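Local atomic coordinates of nucleoside-triphosphatase THEP1 (Aquifex aeolicus, PDB entry 1YE8), a protein that hydrolyses the nucleoside triphosphates ATP, GTP, CTP, TTP and UTP to diphosphates and phosphate, and has no kinase activity. Residues V17-E22 with V167-I172; Q124-H127 with N132-A135; M111-K116 with P144-I149. All blocks are in the same frame, centred on the assembly; numbering follows the deposited sequence.

Contact 1 of 3, residues V17-E22 with V167-I172; sequences VKKIVE and VILEDI
Lys19 meets Leu169 through the base of its side chain. Its CB lies 4.1 Å from Leu169 CD2. The rest of the chain is extended, and this edge of the contact is partly open to solvent. Ile20 comes next and does most of the work on its helix. Its CG1 sits 3.5 Å from Leu169 CD1, and the two side chains run past each other in opposite directions. With chi1 of Leu169 at -180° CG stands anti to the backbone N, and the fork beyond it gives CD1 to Ile20 and CD2 to Lys19. Beyond CG1, Ile20 CD1 lies 3.9 Å from Ile172 CG2 and 4.1 Å from Ile172 CD1. These two isoleucines meet roughly at right angles. The contact is wholly apolar. The short helix segments cross at -49° with axes 10.7 Å apart, a spacing spanned by Ile20, Leu169 and Ile172. Leu16 extends the packing, since it also touches Leu169 and Ile172. Ile172 rests as well on Ile158 of the edge strand 156-159. The P-loop, Gly7 to Thr14, inferred to bind ATP, runs into the start of helix 13-24. That helix packs against the last helix in a variation of the RecA fold.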
# COMPACT_ATOMS: atom_id res chain seq x y z
N VAL A 17 -8.74 -2.12 0.59
CA VAL A 17 -7.80 -2.54 -0.44
C VAL A 17 -8.05 -4.00 -0.88
O VAL A 17 -8.04 -4.28 -2.07
CB VAL A 17 -6.34 -2.29 -0.02
CG1 VAL A 17 -5.36 -2.98 -0.98
CG2 VAL A 17 -6.05 -0.80 0.03
N LYS A 18 -8.30 -4.90 0.08
CA LYS A 18 -8.58 -6.30 -0.25
C LYS A 18 -9.85 -6.44 -1.11
O LYS A 18 -9.88 -7.23 -2.05
CB LYS A 18 -8.63 -7.14 1.01
CG LYS A 18 -7.26 -7.35 1.63
CD LYS A 18 -7.32 -8.00 2.99
CE LYS A 18 -7.81 -9.43 2.93
NZ LYS A 18 -7.80 -10.03 4.29
N LYS A 19 -10.87 -5.65 -0.80
CA LYS A 19 -12.09 -5.65 -1.60
C LYS A 19 -11.79 -5.18 -3.02
O LYS A 19 -12.33 -5.72 -3.99
CB LYS A 19 -13.16 -4.73 -1.00
CG LYS A 19 -13.82 -5.21 0.27
CD LYS A 19 -14.72 -4.08 0.83
CE LYS A 19 -15.45 -4.49 2.07
NZ LYS A 19 -16.29 -3.35 2.53
N ILE A 20 -10.95 -4.15 -3.15
CA ILE A 20 -10.56 -3.64 -4.45
C ILE A 20 -9.80 -4.71 -5.25
O ILE A 20 -10.09 -4.91 -6.44
CB ILE A 20 -9.72 -2.32 -4.31
CG1 ILE A 20 -10.59 -1.18 -3.78
CG2 ILE A 20 -9.11 -1.92 -5.63
CD1 ILE A 20 -9.78 0.02 -3.23
N VAL A 21 -8.86 -5.38 -4.59
CA VAL A 21 -8.08 -6.46 -5.22
C VAL A 21 -9.01 -7.57 -5.74
O VAL A 21 -8.86 -8.03 -6.88
CB VAL A 21 -7.02 -7.02 -4.25
CG1 VAL A 21 -6.42 -8.33 -4.76
CG2 VAL A 21 -5.92 -5.97 -4.01
N GLU A 22 -9.97 -7.98 -4.91
CA GLU A 22 -10.86 -9.06 -5.33
C GLU A 22 -11.68 -8.63 -6.55
O GLU A 22 -11.84 -9.39 -7.52
CB GLU A 22 -11.77 -9.50 -4.19
CG GLU A 22 -12.67 -10.67 -4.58
CD GLU A 22 -13.48 -11.23 -3.43
OE1 GLU A 22 -14.54 -10.64 -3.09
OE2 GLU A 22 -13.07 -12.27 -2.89
N VAL A 167 -19.75 2.47 1.37
CA VAL A 167 -20.24 3.05 0.12
C VAL A 167 -19.10 3.44 -0.84
O VAL A 167 -19.30 3.51 -2.06
CB VAL A 167 -21.23 4.24 0.37
CG1 VAL A 167 -20.65 5.25 1.35
CG2 VAL A 167 -21.64 4.94 -0.92
N ILE A 168 -17.91 3.66 -0.31
CA ILE A 168 -16.82 4.23 -1.10
C ILE A 168 -16.26 3.33 -2.23
O ILE A 168 -15.72 3.84 -3.22
CB ILE A 168 -15.69 4.75 -0.17
CG1 ILE A 168 -14.76 5.72 -0.91
CG2 ILE A 168 -14.92 3.58 0.46
CD1 ILE A 168 -15.30 7.14 -1.04
N LEU A 169 -16.39 2.02 -2.08
CA LEU A 169 -15.85 1.09 -3.07
C LEU A 169 -16.24 1.38 -4.53
O LEU A 169 -15.39 1.39 -5.40
CB LEU A 169 -16.14 -0.37 -2.69
CG LEU A 169 -15.64 -1.48 -3.62
CD1 LEU A 169 -14.10 -1.44 -3.71
CD2 LEU A 169 -16.10 -2.83 -3.12
N GLU A 170 -17.53 1.62 -4.78
CA GLU A 170 -18.01 1.84 -6.15
C GLU A 170 -17.49 3.14 -6.79
O GLU A 170 -17.23 3.19 -8.01
CB GLU A 170 -19.54 1.76 -6.23
CG GLU A 170 -20.12 0.36 -5.98
CD GLU A 170 -19.54 -0.75 -6.87
OE1 GLU A 170 -19.05 -0.48 -7.99
OE2 GLU A 170 -19.60 -1.91 -6.43
N ASP A 171 -17.35 4.19 -5.97
CA ASP A 171 -16.75 5.44 -6.42
C ASP A 171 -15.34 5.16 -6.97
O ASP A 171 -14.99 5.59 -8.08
CB ASP A 171 -16.71 6.46 -5.28
CG ASP A 171 -18.09 6.77 -4.70
OD1 ASP A 171 -19.09 6.59 -5.42
OD2 ASP A 171 -18.26 7.18 -3.53
N ILE A 172 -14.56 4.42 -6.17
CA ILE A 172 -13.20 4.04 -6.54
C ILE A 172 -13.18 3.19 -7.81
O ILE A 172 -12.44 3.50 -8.75
CB ILE A 172 -12.51 3.30 -5.35
CG1 ILE A 172 -12.30 4.26 -4.17
CG2 ILE A 172 -11.17 2.66 -5.79
CD1 ILE A 172 -11.82 3.58 -2.88

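Contact 2 of 3, residues Q124-H127 with N132-A135; sequences QIMH and NVVA
Chi1 of Ile125, -70°, turns CG2 anti to the backbone N and points that methyl at Val133, whose own CG2 stands anti to its carbonyl carbon. The two methyls meet at 3.6 Å, Ile125 CG2 to Val133 CG2, with the side chains crossing at about a right angle. Met126, a selenomethionine, reaches the strand by another route. Its CB does not point straight at the strand, but chi1 (-60°) and the bend at chi2 (-55°) bring the selenium in. SE lies 3.6 Å from Val133 CG1 and 4.2 Å from Val133 CB. Val133 is thus touched on each of its branches, one by Ile125 and the other by Met126. The helix and strand belong to a beta-alpha-beta unit made of strand 102-105, helix 116-126 and strand 132-136. Strand 132-136 lies between strands 102-105 and 2-6 in the parallel sheet, and this contact seats the last turn of the helix on one face of it. Val134 points the opposite way, to the other face. Further along the strand, Ala135 CB is 4.5 Å from Met126 SE, a looser approach. Ala135 also touches Ile108, which is predicted to take part in ATP binding. Ile125 also touches Ile103 on the adjacent strand and Tyr92 on helix 77-97.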
# COMPACT_ATOMS: atom_id res chain seq x y z
N GLN A 124 9.25 6.44 -7.86
CA GLN A 124 9.23 6.21 -9.30
C GLN A 124 7.80 5.92 -9.75
O GLN A 124 7.32 6.50 -10.72
CB GLN A 124 10.17 5.07 -9.67
CG GLN A 124 10.50 5.02 -11.16
CD GLN A 124 11.57 4.02 -11.52
OE1 GLN A 124 12.04 4.00 -12.67
NE2 GLN A 124 11.97 3.18 -10.56
N ILE A 125 7.11 5.03 -9.05
CA ILE A 125 5.77 4.62 -9.44
C ILE A 125 4.75 5.76 -9.30
O ILE A 125 3.97 6.04 -10.22
CB ILE A 125 5.32 3.39 -8.60
CG1 ILE A 125 6.11 2.12 -9.01
CG2 ILE A 125 3.81 3.20 -8.69
CD1 ILE A 125 5.99 0.98 -8.01
N MSE A 126 4.77 6.43 -8.16
CA MSE A 126 3.74 7.42 -7.86
C MSE A 126 3.79 8.65 -8.76
O MSE A 126 2.77 9.26 -9.02
CB MSE A 126 3.80 7.80 -6.38
CG MSE A 126 3.56 6.57 -5.45
SE MSE A 126 1.89 5.57 -5.75
CE MSE A 126 0.94 7.00 -5.38
N HIS A 127 4.99 8.96 -9.27
CA HIS A 127 5.15 10.13 -10.11
C HIS A 127 5.13 9.78 -11.60
O HIS A 127 5.29 10.67 -12.44
CB HIS A 127 6.42 10.89 -9.71
CG HIS A 127 6.36 11.45 -8.32
ND1 HIS A 127 5.55 12.51 -7.97
CD2 HIS A 127 7.00 11.07 -7.19
CE1 HIS A 127 5.70 12.77 -6.69
NE2 HIS A 127 6.57 11.91 -6.19
N ASN A 132 -1.57 3.04 -13.29
CA ASN A 132 -2.63 3.12 -12.28
C ASN A 132 -2.19 2.51 -10.96
O ASN A 132 -1.50 1.48 -10.94
CB ASN A 132 -3.89 2.42 -12.78
CG ASN A 132 -4.37 2.96 -14.10
OD1 ASN A 132 -4.57 4.17 -14.26
ND2 ASN A 132 -4.54 2.07 -15.08
N VAL A 133 -2.59 3.15 -9.86
CA VAL A 133 -2.18 2.71 -8.52
C VAL A 133 -3.29 2.90 -7.51
O VAL A 133 -4.00 3.91 -7.55
CB VAL A 133 -0.93 3.51 -8.00
CG1 VAL A 133 -0.43 2.93 -6.67
CG2 VAL A 133 0.20 3.55 -9.03
N VAL A 134 -3.43 1.93 -6.61
CA VAL A 134 -4.20 2.11 -5.37
C VAL A 134 -3.22 1.97 -4.21
O VAL A 134 -2.57 0.92 -4.07
CB VAL A 134 -5.33 1.07 -5.22
CG1 VAL A 134 -6.02 1.18 -3.86
CG2 VAL A 134 -6.34 1.25 -6.36
N ALA A 135 -3.09 3.02 -3.41
CA ALA A 135 -2.11 3.02 -2.31
C ALA A 135 -2.76 3.59 -1.06
O ALA A 135 -3.72 4.37 -1.15
CB ALA A 135 -0.87 3.81 -2.66

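Contact 3 of 3, residues M111-K116 with P144-I149; sequences MELFSK and PLVKEI
Ser115 OG is held by two partners, Phe118 N and Glu81 OE2, and this anchors the end of the loop that lays Leu113 against Leu145 and Val146. Ser115 is the N-cap of helix 116-126. Its backbone N is bonded to Glu112 O at 3.1 Å, which closes a turn around Leu113 and Phe114. The carbonyl O of Leu113 is also tied down, by Arg119 NH1. The contact itself is apolar and buried. Leu113 ends in a fork, and each methyl has its own partner. CD2 lies 3.6 Å from Leu145 CD2, and CD1 lies 3.7 Å from Val146 CG2. In both pairs the side chains meet at about a right angle. In Leu145 chi1 (-175°) sets CG opposite the backbone N, and chi2 (45°) then puts CD2 against Leu113. Val146 uses the methyl that is anti to its carbonyl carbon. Leu113 also packs near Ile108, in the region predicted to bind ATP, and touches His143. Leu145 goes on to Val122 and Arg123 of helix 116-126, and Glu148 makes a salt bridge to Arg123. The loop between strand 102-105 and helix 116-126 is in this way packed against helix 144-150, which follows strand 132-136.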
# COMPACT_ATOMS: atom_id res chain seq x y z
N MSE A 111 6.54 1.91 8.93
CA MSE A 111 7.26 0.64 8.98
C MSE A 111 7.86 0.27 7.64
O MSE A 111 9.03 -0.13 7.56
CB MSE A 111 6.35 -0.47 9.48
CG MSE A 111 5.85 -0.20 10.86
SE MSE A 111 4.67 -1.58 11.49
CE MSE A 111 3.59 -1.86 9.91
N GLU A 112 7.12 0.51 6.57
CA GLU A 112 7.59 0.17 5.23
C GLU A 112 8.68 1.13 4.75
O GLU A 112 9.60 0.74 4.03
CB GLU A 112 6.40 0.19 4.25
CG GLU A 112 5.36 -0.87 4.59
CD GLU A 112 4.28 -0.44 5.57
OE1 GLU A 112 4.30 0.68 6.14
OE2 GLU A 112 3.35 -1.25 5.77
N LEU A 113 8.58 2.39 5.18
CA LEU A 113 9.46 3.45 4.68
C LEU A 113 10.88 3.38 5.24
O LEU A 113 11.73 4.13 4.80
CB LEU A 113 8.81 4.84 4.89
CG LEU A 113 7.62 5.08 3.94
CD1 LEU A 113 6.82 6.29 4.40
CD2 LEU A 113 8.05 5.27 2.50
N PHE A 114 11.15 2.46 6.17
CA PHE A 114 12.53 2.19 6.57
C PHE A 114 13.34 1.60 5.41
O PHE A 114 14.57 1.65 5.44
CB PHE A 114 12.58 1.23 7.75
CG PHE A 114 12.27 1.86 9.07
CD1 PHE A 114 13.10 2.83 9.63
CD2 PHE A 114 11.16 1.45 9.79
CE1 PHE A 114 12.81 3.39 10.88
CE2 PHE A 114 10.87 2.01 11.04
CZ PHE A 114 11.69 2.97 11.58
N SER A 115 12.68 1.08 4.39
CA SER A 115 13.38 0.51 3.23
C SER A 115 13.66 1.56 2.17
O SER A 115 12.72 2.12 1.59
CB SER A 115 12.54 -0.63 2.64
OG SER A 115 12.93 -0.92 1.31
N LYS A 116 14.94 1.82 1.91
CA LYS A 116 15.35 2.76 0.88
C LYS A 116 14.88 2.27 -0.48
O LYS A 116 14.38 3.04 -1.30
CB LYS A 116 16.88 2.96 0.89
CG LYS A 116 17.39 3.80 -0.28
CD LYS A 116 18.75 4.43 -0.00
CE LYS A 116 19.42 4.93 -1.28
NZ LYS A 116 18.54 5.82 -2.10
N PRO A 144 8.46 12.24 5.39
CA PRO A 144 8.29 13.14 4.25
C PRO A 144 7.67 12.52 2.98
O PRO A 144 6.99 13.22 2.25
CB PRO A 144 9.71 13.66 3.99
CG PRO A 144 10.32 13.57 5.31
CD PRO A 144 9.85 12.27 5.90
N LEU A 145 7.90 11.22 2.72
CA LEU A 145 7.28 10.62 1.54
C LEU A 145 5.75 10.49 1.70
O LEU A 145 5.03 10.58 0.72
CB LEU A 145 7.94 9.27 1.17
CG LEU A 145 7.49 8.55 -0.11
CD1 LEU A 145 7.35 9.45 -1.34
CD2 LEU A 145 8.45 7.40 -0.41
N VAL A 146 5.26 10.31 2.93
CA VAL A 146 3.83 10.32 3.18
C VAL A 146 3.24 11.68 2.80
O VAL A 146 2.21 11.74 2.11
CB VAL A 146 3.49 9.95 4.65
CG1 VAL A 146 2.03 10.20 4.96
CG2 VAL A 146 3.85 8.47 4.94
N LYS A 147 3.90 12.77 3.21
CA LYS A 147 3.45 14.12 2.86
C LYS A 147 3.44 14.33 1.35
O LYS A 147 2.49 14.87 0.78
CB LYS A 147 4.33 15.17 3.53
CG LYS A 147 3.71 16.57 3.58
CD LYS A 147 4.69 17.60 4.15
CE LYS A 147 4.44 17.87 5.63
NZ LYS A 147 5.30 18.96 6.17
N GLU A 148 4.51 13.87 0.71
CA GLU A 148 4.67 13.96 -0.74
C GLU A 148 3.52 13.28 -1.47
O GLU A 148 2.99 13.80 -2.45
CB GLU A 148 6.02 13.32 -1.11
CG GLU A 148 6.36 13.33 -2.58
CD GLU A 148 7.72 12.73 -2.87
OE1 GLU A 148 8.67 13.00 -2.10
OE2 GLU A 148 7.84 12.02 -3.89
N ILE A 149 3.15 12.08 -1.02
CA ILE A 149 2.06 11.33 -1.63
C ILE A 149 0.69 11.95 -1.32
O ILE A 149 -0.18 12.02 -2.19
CB ILE A 149 2.13 9.80 -1.23
CG1 ILE A 149 3.44 9.16 -1.74
CG2 ILE A 149 0.89 9.07 -1.71
CD1 ILE A 149 3.89 9.57 -3.14

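From the N terminus, helix 13-24 comes first, and contact 1 joins it to the C-terminal helix 168-175, closing a loop over most of the chain. Contact 3 lies within that span and closes a smaller loop from 111-116 to 144-149. Contact 2 lies within contact 3 and closes the shortest, between helix 116-126 and strand 132-136. No contacts cross. Contacts 1 and 3 do not touch, and lie on opposite sides of the chain's centre. Contact 2 bridges them. Val134 CG1 is 4.0 Å from Ile20 CD1, while His127 NE2 makes a probable hydrogen bond of 2.6 Å to Glu148 OE2. Contact 1 ties two helices, contact 2 a helix to the sheet, contact 3 a loop to a helix.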